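Local coordinates for protein tartronic semialdehyde reductase (Salmonella typhimurium, PDB 1YB4) that probably catalyses the reversible NAD(P)H-dependent reduction of tartronate semialdehyde (2-hydroxy-3-oxopropanoate) to (R)-glycerate, at residues Gly132-Phe145 with Phe152-Asn165. Residues are numbered along the deposited sequence; the frame is centred on the assembly and turned at random.
Sequences GTLSIMVGGEQKVF and FDILGKNITLVGGN
L161 packs against F145, and I136 against I159 and F152; together they help fill the layer between the parallel strands 134-139 and 158-163 and the helix 142-155 that connects them. The two branches of I136 serve different partners: CD1 reaches I159 CG1 at 3.9 Å and F152 CD1 at 4.1 Å, while CG2 lies over one face of the F152 ring, near its border rather than its middle. L161 and F145 overlap head to tail, L161 CB sitting over the ring centre in a CH-pi contact, 4.0 Å from the centroid. With CG anti to the backbone N (chi1 -176°), the forked end of L161 puts CD1 3.5 Å from F145 CD1 and CD2 against Q142. A broad ring suits F145's place, since I159 CG2 also meets its edge, 3.5 Å from F145 CE1. Beneath, backbone hydrogen bonds of a parallel pair run from I136 N to N158 O, T160 N to I136 O (2.7 Å), V138 N to T160 O and V162 N to V138 O, with beta bulges toward both ends. On the other face, M137 touches V162 and K172, the predicted active-site lysine. Strand, helix and strand form a beta-alpha-beta crossover at one edge of the Rossmann-type nucleotide-binding domain.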
loop_
_atom_site.group_PDB
_atom_site.type_symbol
_atom_site.label_atom_id
_atom_site.label_comp_id
_atom_site.label_asym_id
_atom_site.label_seq_id
_atom_site.Cartn_x
_atom_site.Cartn_y
_atom_site.Cartn_z
ATOM N N GLY A 132 -23.878 25.020 16.807
ATOM C CA GLY A 132 -23.303 24.892 18.141
ATOM C C GLY A 132 -23.156 23.441 18.593
ATOM O O GLY A 132 -23.112 23.140 19.793
ATOM N N THR A 133 -23.073 22.537 17.618
ATOM C CA THR A 133 -22.948 21.111 17.887
ATOM C C THR A 133 -21.585 20.540 17.481
ATOM O O THR A 133 -21.469 19.361 17.152
ATOM C CB THR A 133 -24.022 20.321 17.139
ATOM O OG1 THR A 133 -23.809 20.469 15.731
ATOM C CG2 THR A 133 -25.420 20.823 17.522
ATOM N N LEU A 134 -20.558 21.375 17.488
ATOM C CA LEU A 134 -19.231 20.903 17.135
ATOM C C LEU A 134 -18.698 19.921 18.179
ATOM O O LEU A 134 -19.112 19.943 19.346
ATOM C CB LEU A 134 -18.260 22.071 17.070
ATOM C CG LEU A 134 -18.469 23.145 16.012
ATOM C CD1 LEU A 134 -17.647 24.405 16.389
ATOM C CD2 LEU A 134 -18.067 22.579 14.646
ATOM N N SER A 135 -17.792 19.051 17.750
ATOM C CA SER A 135 -17.139 18.143 18.678
ATOM C C SER A 135 -15.829 18.887 18.948
ATOM O O SER A 135 -15.224 19.432 18.020
ATOM C CB SER A 135 -16.885 16.777 18.040
ATOM O OG SER A 135 -18.114 16.103 17.864
ATOM N N ILE A 136 -15.411 18.936 20.213
ATOM C CA ILE A 136 -14.207 19.663 20.581
ATOM C C ILE A 136 -13.236 18.847 21.439
ATOM O O ILE A 136 -13.571 18.438 22.557
ATOM C CB ILE A 136 -14.604 20.949 21.326
ATOM C CG1 ILE A 136 -15.573 21.765 20.461
ATOM C CG2 ILE A 136 -13.391 21.755 21.650
ATOM C CD1 ILE A 136 -16.199 22.964 21.185
HETATM N N MSE A 137 -12.034 18.603 20.919
HETATM C CA MSE A 137 -11.029 17.849 21.662
HETATM C C MSE A 137 -10.016 18.869 22.153
HETATM O O MSE A 137 -9.485 19.650 21.369
HETATM C CB MSE A 137 -10.390 16.791 20.766
HETATM C CG MSE A 137 -10.947 16.799 19.366
HETATM SE SE MSE A 137 -11.152 15.051 18.580
HETATM C CE MSE A 137 -12.369 15.515 17.134
ATOM N N VAL A 138 -9.741 18.846 23.453
ATOM C CA VAL A 138 -8.876 19.842 24.067
ATOM C C VAL A 138 -7.604 19.402 24.777
ATOM O O VAL A 138 -7.613 18.478 25.597
ATOM C CB VAL A 138 -9.688 20.678 25.101
ATOM C CG1 VAL A 138 -8.844 21.826 25.633
ATOM C CG2 VAL A 138 -10.977 21.194 24.475
ATOM N N GLY A 139 -6.519 20.112 24.494
ATOM C CA GLY A 139 -5.255 19.825 25.143
ATOM C C GLY A 139 -4.897 21.002 26.036
ATOM O O GLY A 139 -4.930 22.154 25.591
ATOM N N GLY A 140 -4.580 20.721 27.298
ATOM C CA GLY A 140 -4.222 21.785 28.217
ATOM C C GLY A 140 -4.386 21.418 29.676
ATOM O O GLY A 140 -4.563 20.247 30.016
ATOM N N GLU A 141 -4.309 22.433 30.536
ATOM C CA GLU A 141 -4.462 22.267 31.976
ATOM C C GLU A 141 -5.942 22.317 32.342
ATOM O O GLU A 141 -6.660 23.212 31.896
ATOM C CB GLU A 141 -3.713 23.378 32.698
ATOM C CG GLU A 141 -2.222 23.146 32.755
ATOM C CD GLU A 141 -1.420 24.409 32.516
ATOM O OE1 GLU A 141 -0.210 24.393 32.829
ATOM O OE2 GLU A 141 -1.984 25.408 32.006
ATOM N N GLN A 142 -6.394 21.369 33.158
ATOM C CA GLN A 142 -7.805 21.304 33.552
ATOM C C GLN A 142 -8.478 22.615 33.983
ATOM O O GLN A 142 -9.517 22.977 33.430
ATOM C CB GLN A 142 -8.005 20.240 34.633
ATOM C CG GLN A 142 -9.467 19.951 34.904
ATOM C CD GLN A 142 -9.675 18.617 35.574
ATOM O OE1 GLN A 142 -9.010 17.635 35.228
ATOM N NE2 GLN A 142 -10.605 18.562 36.526
ATOM N N LYS A 143 -7.909 23.319 34.962
ATOM C CA LYS A 143 -8.495 24.591 35.423
ATOM C C LYS A 143 -8.718 25.555 34.238
ATOM O O LYS A 143 -9.731 26.251 34.177
ATOM C CB LYS A 143 -7.579 25.273 36.448
ATOM C CG LYS A 143 -7.176 24.415 37.649
ATOM C CD LYS A 143 -8.230 24.369 38.724
ATOM C CE LYS A 143 -7.770 23.492 39.878
ATOM N NZ LYS A 143 -6.485 23.952 40.473
ATOM N N VAL A 144 -7.755 25.598 33.316
ATOM C CA VAL A 144 -7.853 26.449 32.134
ATOM C C VAL A 144 -9.028 25.948 31.296
ATOM O O VAL A 144 -9.870 26.725 30.832
ATOM C CB VAL A 144 -6.571 26.368 31.289
ATOM C CG1 VAL A 144 -6.650 27.342 30.129
ATOM C CG2 VAL A 144 -5.360 26.646 32.156
ATOM N N PHE A 145 -9.072 24.637 31.100
ATOM C CA PHE A 145 -10.152 24.018 30.353
ATOM C C PHE A 145 -11.474 24.355 31.045
ATOM O O PHE A 145 -12.435 24.745 30.393
ATOM C CB PHE A 145 -9.973 22.496 30.314
ATOM C CG PHE A 145 -11.184 21.756 29.804
ATOM C CD1 PHE A 145 -11.333 21.481 28.449
ATOM C CD2 PHE A 145 -12.196 21.362 30.683
ATOM C CE1 PHE A 145 -12.464 20.829 27.968
ATOM C CE2 PHE A 145 -13.336 20.708 30.217
ATOM C CZ PHE A 145 -13.470 20.440 28.853
ATOM N N PHE A 152 -16.993 26.877 25.373
ATOM C CA PHE A 152 -17.005 25.703 24.506
ATOM C C PHE A 152 -18.444 25.169 24.440
ATOM O O PHE A 152 -18.905 24.730 23.379
ATOM C CB PHE A 152 -16.091 24.600 25.048
ATOM C CG PHE A 152 -14.620 24.856 24.849
ATOM C CD1 PHE A 152 -14.144 25.461 23.683
ATOM C CD2 PHE A 152 -13.699 24.441 25.805
ATOM C CE1 PHE A 152 -12.767 25.646 23.468
ATOM C CE2 PHE A 152 -12.314 24.621 25.597
ATOM C CZ PHE A 152 -11.853 25.223 24.431
ATOM N N ASP A 153 -19.147 25.230 25.577
ATOM C CA ASP A 153 -20.530 24.739 25.680
ATOM C C ASP A 153 -21.455 25.419 24.696
ATOM O O ASP A 153 -22.446 24.838 24.268
ATOM C CB ASP A 153 -21.088 24.940 27.093
ATOM C CG ASP A 153 -20.704 23.824 28.047
ATOM O OD1 ASP A 153 -20.845 24.010 29.275
ATOM O OD2 ASP A 153 -20.277 22.756 27.578
ATOM N N ILE A 154 -21.140 26.661 24.354
ATOM C CA ILE A 154 -21.941 27.414 23.402
ATOM C C ILE A 154 -21.559 26.994 21.992
ATOM O O ILE A 154 -22.400 26.955 21.107
ATOM C CB ILE A 154 -21.679 28.916 23.528
ATOM C CG1 ILE A 154 -22.017 29.382 24.935
ATOM C CG2 ILE A 154 -22.496 29.674 22.502
ATOM C CD1 ILE A 154 -21.579 30.786 25.208
ATOM N N LEU A 155 -20.287 26.661 21.795
ATOM C CA LEU A 155 -19.778 26.277 20.482
ATOM C C LEU A 155 -20.024 24.836 20.025
ATOM O O LEU A 155 -20.037 24.568 18.833
ATOM C CB LEU A 155 -18.280 26.574 20.413
ATOM C CG LEU A 155 -17.856 28.021 20.678
ATOM C CD1 LEU A 155 -16.338 28.126 20.717
ATOM C CD2 LEU A 155 -18.421 28.915 19.601
ATOM N N GLY A 156 -20.209 23.908 20.951
ATOM C CA GLY A 156 -20.435 22.528 20.542
ATOM C C GLY A 156 -21.012 21.633 21.630
ATOM O O GLY A 156 -21.237 22.085 22.751
ATOM N N LYS A 157 -21.256 20.363 21.304
ATOM C CA LYS A 157 -21.802 19.413 22.271
ATOM C C LYS A 157 -20.690 18.599 22.889
ATOM O O LYS A 157 -20.389 18.741 24.069
ATOM C CB LYS A 157 -22.790 18.438 21.615
ATOM C CG LYS A 157 -24.103 19.032 21.155
ATOM C CD LYS A 157 -25.142 17.945 20.881
ATOM C CE LYS A 157 -26.535 18.551 20.741
ATOM N NZ LYS A 157 -27.600 17.515 20.751
ATOM N N ASN A 158 -20.087 17.731 22.084
ATOM C CA ASN A 158 -19.021 16.880 22.566
ATOM C C ASN A 158 -17.712 17.612 22.822
ATOM O O ASN A 158 -16.930 17.850 21.901
ATOM C CB ASN A 158 -18.784 15.715 21.597
ATOM C CG ASN A 158 -19.908 14.702 21.623
ATOM O OD1 ASN A 158 -20.703 14.664 22.567
ATOM N ND2 ASN A 158 -19.975 13.862 20.596
ATOM N N ILE A 159 -17.482 17.980 24.077
ATOM C CA ILE A 159 -16.243 18.645 24.435
ATOM C C ILE A 159 -15.510 17.637 25.275
ATOM O O ILE A 159 -16.085 17.041 26.178
ATOM C CB ILE A 159 -16.469 19.920 25.267
ATOM C CG1 ILE A 159 -17.168 20.984 24.418
ATOM C CG2 ILE A 159 -15.134 20.459 25.760
ATOM C CD1 ILE A 159 -18.662 20.845 24.332
ATOM N N THR A 160 -14.240 17.443 24.977
ATOM C CA THR A 160 -13.463 16.467 25.704
ATOM C C THR A 160 -12.064 16.971 25.954
ATOM O O THR A 160 -11.379 17.392 25.024
ATOM C CB THR A 160 -13.360 15.147 24.906
ATOM O OG1 THR A 160 -14.660 14.576 24.750
ATOM C CG2 THR A 160 -12.448 14.164 25.608
ATOM N N LEU A 161 -11.650 16.943 27.215
ATOM C CA LEU A 161 -10.301 17.350 27.562
ATOM C C LEU A 161 -9.541 16.061 27.339
ATOM O O LEU A 161 -9.754 15.079 28.055
ATOM C CB LEU A 161 -10.204 17.773 29.024
ATOM C CG LEU A 161 -8.825 18.301 29.426
ATOM C CD1 LEU A 161 -8.424 19.451 28.519
ATOM C CD2 LEU A 161 -8.852 18.741 30.887
ATOM N N VAL A 162 -8.676 16.059 26.331
ATOM C CA VAL A 162 -7.915 14.866 25.971
ATOM C C VAL A 162 -6.630 14.678 26.781
ATOM O O VAL A 162 -6.237 13.544 27.068
ATOM C CB VAL A 162 -7.563 14.885 24.462
ATOM C CG1 VAL A 162 -6.740 13.672 24.110
ATOM C CG2 VAL A 162 -8.843 14.906 23.626
ATOM N N GLY A 163 -5.989 15.786 27.152
ATOM C CA GLY A 163 -4.756 15.726 27.912
ATOM C C GLY A 163 -4.091 17.086 27.906
ATOM O O GLY A 163 -4.764 18.112 27.822
ATOM N N GLY A 164 -2.764 17.095 27.983
ATOM C CA GLY A 164 -2.029 18.340 27.986
ATOM C C GLY A 164 -1.879 18.920 26.598
ATOM O O GLY A 164 -2.240 18.275 25.614
ATOM N N ASN A 165 -1.339 20.136 26.528
ATOM C CA ASN A 165 -1.125 20.855 25.271
ATOM C C ASN A 165 -0.519 20.014 24.159
ATOM O O ASN A 165 0.586 19.489 24.293
ATOM C CB ASN A 165 -0.249 22.087 25.523
ATOM C CG ASN A 165 -1.057 23.286 26.010
ATOM O OD1 ASN A 165 -0.570 24.097 26.799
ATOM N ND2 ASN A 165 -2.296 23.411 25.527
HETATM O O HOH W 1 -20.469 17.390 19.108
#